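Local coordinates for glucosamine-6-phosphate deaminase (Thermotoga maritima, PDB 1J5X), which contains a SIS domain of parallel alpha/beta architecture and is of undefined function here, at residues F224-S227 and L228-L232; M272-Q275 and E276-R280. One frame throughout, in Å; residues are numbered along the deposited sequence.

Contact 1. Residues F224-S227 and L228-L232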
loop_
_atom_site.group_PDB
_atom_site.type_symbol
_atom_site.label_atom_id
_atom_site.label_comp_id
_atom_site.label_asym_id
_atom_site.label_seq_id
_atom_site.Cartn_x
_atom_site.Cartn_y
_atom_site.Cartn_z
ATOM N N PHE A 224 -6.431 -0.849 -6.329
ATOM C CA PHE A 224 -5.383 -1.051 -7.351
ATOM C C PHE A 224 -4.068 -0.655 -6.666
ATOM O O PHE A 224 -3.064 -1.342 -6.819
ATOM C CB PHE A 224 -5.568 -0.131 -8.569
ATOM C CG PHE A 224 -4.415 -0.203 -9.523
ATOM C CD1 PHE A 224 -4.085 -1.407 -10.131
ATOM C CD2 PHE A 224 -3.603 0.915 -9.713
ATOM C CE1 PHE A 224 -2.941 -1.527 -10.917
ATOM C CE2 PHE A 224 -2.437 0.812 -10.522
ATOM C CZ PHE A 224 -2.113 -0.415 -11.105
ATOM N N GLY A 225 -4.059 0.470 -5.943
ATOM C CA GLY A 225 -2.846 0.856 -5.215
ATOM C C GLY A 225 -2.450 -0.271 -4.236
ATOM O O GLY A 225 -1.266 -0.616 -4.075
ATOM N N VAL A 226 -3.463 -0.860 -3.567
ATOM C CA VAL A 226 -3.196 -1.961 -2.622
ATOM C C VAL A 226 -2.588 -3.116 -3.429
ATOM O O VAL A 226 -1.697 -3.815 -2.930
ATOM C CB VAL A 226 -4.519 -2.478 -1.973
ATOM C CG1 VAL A 226 -4.298 -3.815 -1.274
ATOM C CG2 VAL A 226 -5.037 -1.426 -0.953
ATOM N N SER A 227 -3.103 -3.312 -4.644
ATOM C CA SER A 227 -2.628 -4.400 -5.536
ATOM C C SER A 227 -1.188 -4.157 -5.991
ATOM O O SER A 227 -0.355 -5.076 -5.989
ATOM C CB SER A 227 -3.610 -4.560 -6.703
ATOM O OG SER A 227 -4.865 -5.116 -6.201
ATOM N N LEU A 228 -0.852 -2.900 -6.310
ATOM C CA LEU A 228 0.526 -2.616 -6.727
ATOM C C LEU A 228 1.481 -2.913 -5.596
ATOM O O LEU A 228 2.569 -3.519 -5.810
ATOM C CB LEU A 228 0.732 -1.159 -7.105
ATOM C CG LEU A 228 0.822 -0.789 -8.566
ATOM C CD1 LEU A 228 1.341 0.679 -8.551
ATOM C CD2 LEU A 228 1.766 -1.723 -9.448
ATOM N N GLU A 229 1.106 -2.470 -4.388
ATOM C CA GLU A 229 1.916 -2.700 -3.215
ATOM C C GLU A 229 1.983 -4.240 -2.961
ATOM O O GLU A 229 3.075 -4.774 -2.670
ATOM C CB GLU A 229 1.320 -1.983 -1.979
ATOM C CG GLU A 229 2.023 -2.265 -0.618
ATOM C CD GLU A 229 3.511 -1.848 -0.547
ATOM O OE1 GLU A 229 4.042 -1.339 -1.563
ATOM O OE2 GLU A 229 4.103 -2.033 0.528
ATOM N N SER A 230 0.864 -4.944 -3.166
ATOM C CA SER A 230 0.885 -6.404 -2.930
ATOM C C SER A 230 1.939 -7.089 -3.857
ATOM O O SER A 230 2.754 -7.941 -3.424
ATOM C CB SER A 230 -0.474 -6.978 -3.215
ATOM O OG SER A 230 -1.374 -6.548 -2.182
ATOM N N ALA A 231 1.921 -6.725 -5.120
ATOM C CA ALA A 231 2.883 -7.326 -6.041
ATOM C C ALA A 231 4.296 -7.039 -5.617
ATOM O O ALA A 231 5.164 -7.931 -5.648
ATOM C CB ALA A 231 2.606 -6.831 -7.493
ATOM N N LEU A 232 4.552 -5.827 -5.140
ATOM C CA LEU A 232 5.910 -5.490 -4.770
ATOM C C LEU A 232 6.371 -6.314 -3.560
ATOM O O LEU A 232 7.563 -6.725 -3.449
ATOM C CB LEU A 232 6.009 -3.974 -4.480
ATOM C CG LEU A 232 7.367 -3.522 -3.954
ATOM C CD1 LEU A 232 8.349 -3.797 -5.080
ATOM C CD2 LEU A 232 7.435 -2.035 -3.626
#
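Ser230 grips the carbonyl oxygen of Val226 twice, with its backbone N at 2.8 Å from Val226 O and with its hydroxyl OG at 2.9 Å from that same Val226 O. The two donors arrive from opposite faces of the carbonyl plane, the hydroxyl well above it. With OG beside the backbone N (chi1 -71°), the hydroxyl leans back over the preceding turn, where a small polar side chain can spend its proton on the helix itself and stay satisfied while buried. Ser227 does the same one turn earlier, its OG bonding to Phe223 O. The neighbouring carbonyls carry the ordinary i to i+4 bonds: Phe224 O takes Leu228 N at 2.8 Å, Gly225 O takes Glu229 N at 3.0 Å, and Ser227 O takes Ala231 N at 2.9 Å.

These turns belong to the first half of helix 222-238, the crossover helix of the beta-alpha-beta unit formed with parallel strands 214-218 and 241-245. The small residues Ser227, Ser230 and Ala231 face that sheet, touching Phe217, and their short side chains suit a close approach of helix to strand. On another flank Phe224 meets Leu228: ring atom CZ lies 3.9 Å from Leu228 CG, an oblique apolar contact beside helix 62-78, where Phe224 touches Tyr72. The buried carboxylate of Glu229 turns away from this pair, bent at chi2 (61°). Its OE1 accepts from Asn65 ND2 and OE2 forms a salt bridge with Lys233, partners that probably favour the charged form.

Contact 2. Residues M272-Q275 and E276-R280; sequences MDEQ and EKRLR
Met272 O accepts from Glu276 N at 2.9 Å, opening a run of i to i+4 backbone bonds at the start of a helix. Met272, a selenomethionine in this crystal, occupies the N-cap position, and the helix proper begins at Asp273. The run continues with Lys277 N to Asp273 O at 2.8 Å, Arg278 N to Glu274 O at 3.1 Å and Leu279 N to Gln275 O at 3.0 Å.

Two acid-base pairs follow the same spacing. Asp273 OD1 and Lys277 NZ, 3.4 Å apart, form a salt bridge with a weak hydrogen bond; the lysine chain bends at chi2 and chi4, bringing its amine round to the aspartate. Both ends have further partners, Asp273 OD1 at Lys268 and Lys277 NZ at Glu292 and Gly296 O. Glu274 and Arg278 instead run side by side in the same direction, their carboxylate and guanidinium planes 15° apart. Glu274 OE1 sits over one face of the guanidinium, 3.1 Å from Arg278 NH2, and no N-H points at it, making this an attraction of charges alone. Both residues are exposed, a place where charged side chains are easily accommodated.

Glu276 is buried and reaches toward the helix start, its chain extended beyond CG and its OE2 3.6 Å from Met272 CB. Lys268 pairs with its OE1 and Val269 N donates to its OE2, which would probably stabilise the carboxylate's negative charge. Leu279, by contrast, brings an apolar chain against the loop residues Thr247 and Arg251. Acids in the first turn are consistent with the helix dipole, and the bases one turn on pair with two of them; this is the N-terminus of the crossover helix between parallel strands 262-267 and 289-293.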
loop_
_atom_site.group_PDB
_atom_site.type_symbol
_atom_site.label_atom_id
_atom_site.label_comp_id
_atom_site.label_asym_id
_atom_site.label_seq_id
_atom_site.Cartn_x
_atom_site.Cartn_y
_atom_site.Cartn_z
HETATM N N MSE A 272 -19.901 -5.188 -6.609
HETATM C CA MSE A 272 -19.415 -5.905 -7.783
HETATM C C MSE A 272 -19.245 -7.372 -7.637
HETATM O O MSE A 272 -18.529 -7.998 -8.406
HETATM C CB MSE A 272 -18.109 -5.247 -8.232
HETATM C CG MSE A 272 -18.413 -3.846 -8.689
HETATM SE SE MSE A 272 -16.806 -3.111 -9.565
HETATM C CE MSE A 272 -16.872 -4.174 -11.104
ATOM N N ASP A 273 -19.953 -7.971 -6.693
ATOM C CA ASP A 273 -19.801 -9.384 -6.514
ATOM C C ASP A 273 -20.088 -10.158 -7.829
ATOM O O ASP A 273 -19.383 -11.107 -8.165
ATOM C CB ASP A 273 -20.734 -9.911 -5.425
ATOM C CG ASP A 273 -20.465 -11.372 -5.098
ATOM O OD1 ASP A 273 -19.340 -11.715 -4.705
ATOM O OD2 ASP A 273 -21.389 -12.207 -5.250
ATOM N N GLU A 274 -21.101 -9.741 -8.556
ATOM C CA GLU A 274 -21.431 -10.446 -9.792
ATOM C C GLU A 274 -20.294 -10.440 -10.822
ATOM O O GLU A 274 -19.951 -11.494 -11.413
ATOM C CB GLU A 274 -22.661 -9.846 -10.443
ATOM C CG GLU A 274 -23.098 -10.657 -11.628
ATOM C CD GLU A 274 -24.059 -9.880 -12.524
ATOM O OE1 GLU A 274 -23.638 -9.452 -13.632
ATOM O OE2 GLU A 274 -25.226 -9.675 -12.112
ATOM N N GLN A 275 -19.743 -9.256 -11.053
ATOM C CA GLN A 275 -18.647 -9.164 -12.006
ATOM C C GLN A 275 -17.421 -9.921 -11.506
ATOM O O GLN A 275 -16.719 -10.527 -12.306
ATOM C CB GLN A 275 -18.298 -7.677 -12.275
ATOM C CG GLN A 275 -19.388 -6.830 -12.915
ATOM C CD GLN A 275 -20.684 -6.655 -12.075
ATOM O OE1 GLN A 275 -20.652 -6.512 -10.830
ATOM N NE2 GLN A 275 -21.838 -6.639 -12.770
ATOM N N GLU A 276 -17.159 -9.876 -10.194
ATOM C CA GLU A 276 -16.004 -10.512 -9.605
ATOM C C GLU A 276 -16.132 -12.021 -9.670
ATOM O O GLU A 276 -15.173 -12.707 -9.987
ATOM C CB GLU A 276 -15.784 -10.049 -8.141
ATOM C CG GLU A 276 -15.244 -8.611 -8.041
ATOM C CD GLU A 276 -15.595 -7.875 -6.747
ATOM O OE1 GLU A 276 -16.231 -8.473 -5.835
ATOM O OE2 GLU A 276 -15.253 -6.660 -6.653
ATOM N N LYS A 277 -17.321 -12.527 -9.382
ATOM C CA LYS A 277 -17.468 -13.964 -9.431
ATOM C C LYS A 277 -17.347 -14.468 -10.875
ATOM O O LYS A 277 -16.766 -15.547 -11.110
ATOM C CB LYS A 277 -18.806 -14.357 -8.777
ATOM C CG LYS A 277 -18.752 -14.150 -7.227
ATOM C CD LYS A 277 -17.694 -15.105 -6.643
ATOM C CE LYS A 277 -17.920 -15.497 -5.190
ATOM N NZ LYS A 277 -17.432 -14.517 -4.228
ATOM N N ARG A 278 -17.873 -13.703 -11.825
ATOM C CA ARG A 278 -17.795 -14.092 -13.228
ATOM C C ARG A 278 -16.326 -14.143 -13.653
ATOM O O ARG A 278 -15.897 -15.090 -14.318
ATOM C CB ARG A 278 -18.526 -13.119 -14.124
ATOM C CG ARG A 278 -20.016 -13.150 -14.038
ATOM C CD ARG A 278 -20.591 -12.226 -15.109
ATOM N NE ARG A 278 -22.051 -12.156 -15.059
ATOM C CZ ARG A 278 -22.808 -11.577 -15.997
ATOM N NH1 ARG A 278 -22.240 -11.005 -17.064
ATOM N NH2 ARG A 278 -24.138 -11.589 -15.886
ATOM N N LEU A 279 -15.536 -13.145 -13.247
ATOM C CA LEU A 279 -14.110 -13.129 -13.627
ATOM C C LEU A 279 -13.350 -14.303 -12.950
ATOM O O LEU A 279 -12.505 -14.946 -13.556
ATOM C CB LEU A 279 -13.482 -11.775 -13.204
ATOM C CG LEU A 279 -11.990 -11.614 -13.492
ATOM C CD1 LEU A 279 -11.725 -11.888 -14.997
ATOM C CD2 LEU A 279 -11.556 -10.165 -13.050
ATOM N N ARG A 280 -13.646 -14.548 -11.677
ATOM C CA ARG A 280 -13.044 -15.643 -10.957
ATOM C C ARG A 280 -13.276 -16.960 -11.719
ATOM O O ARG A 280 -12.308 -17.694 -11.985
ATOM C CB ARG A 280 -13.672 -15.769 -9.561
ATOM C CG ARG A 280 -13.251 -17.033 -8.829
ATOM C CD ARG A 280 -13.672 -17.040 -7.361
ATOM N NE ARG A 280 -13.119 -18.231 -6.712
ATOM C CZ ARG A 280 -12.698 -18.308 -5.453
ATOM N NH1 ARG A 280 -12.741 -17.263 -4.631
ATOM N NH2 ARG A 280 -12.212 -19.458 -5.009
#

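Overall arrangement
Contacts 1 and 2 lie on two crossover helices of one half of the chain, 222-238 and 273-285, which serve the same four-stranded parallel sheet, ordered 241-245, 214-218, 262-267, 289-293. They follow each other in series along the chain. Their centres are 20 Å apart and their nearest atoms about 11 Å, and they do not touch. The centre of contact 1 is about 6 Å from the centre of the chain, in the first half of a helix that meets helix 62-78 from the part of the chain carrying the five-stranded sheet. That of contact 2 is about 23 Å from it, where a helix starts and the Glu274-Arg278 pair is exposed.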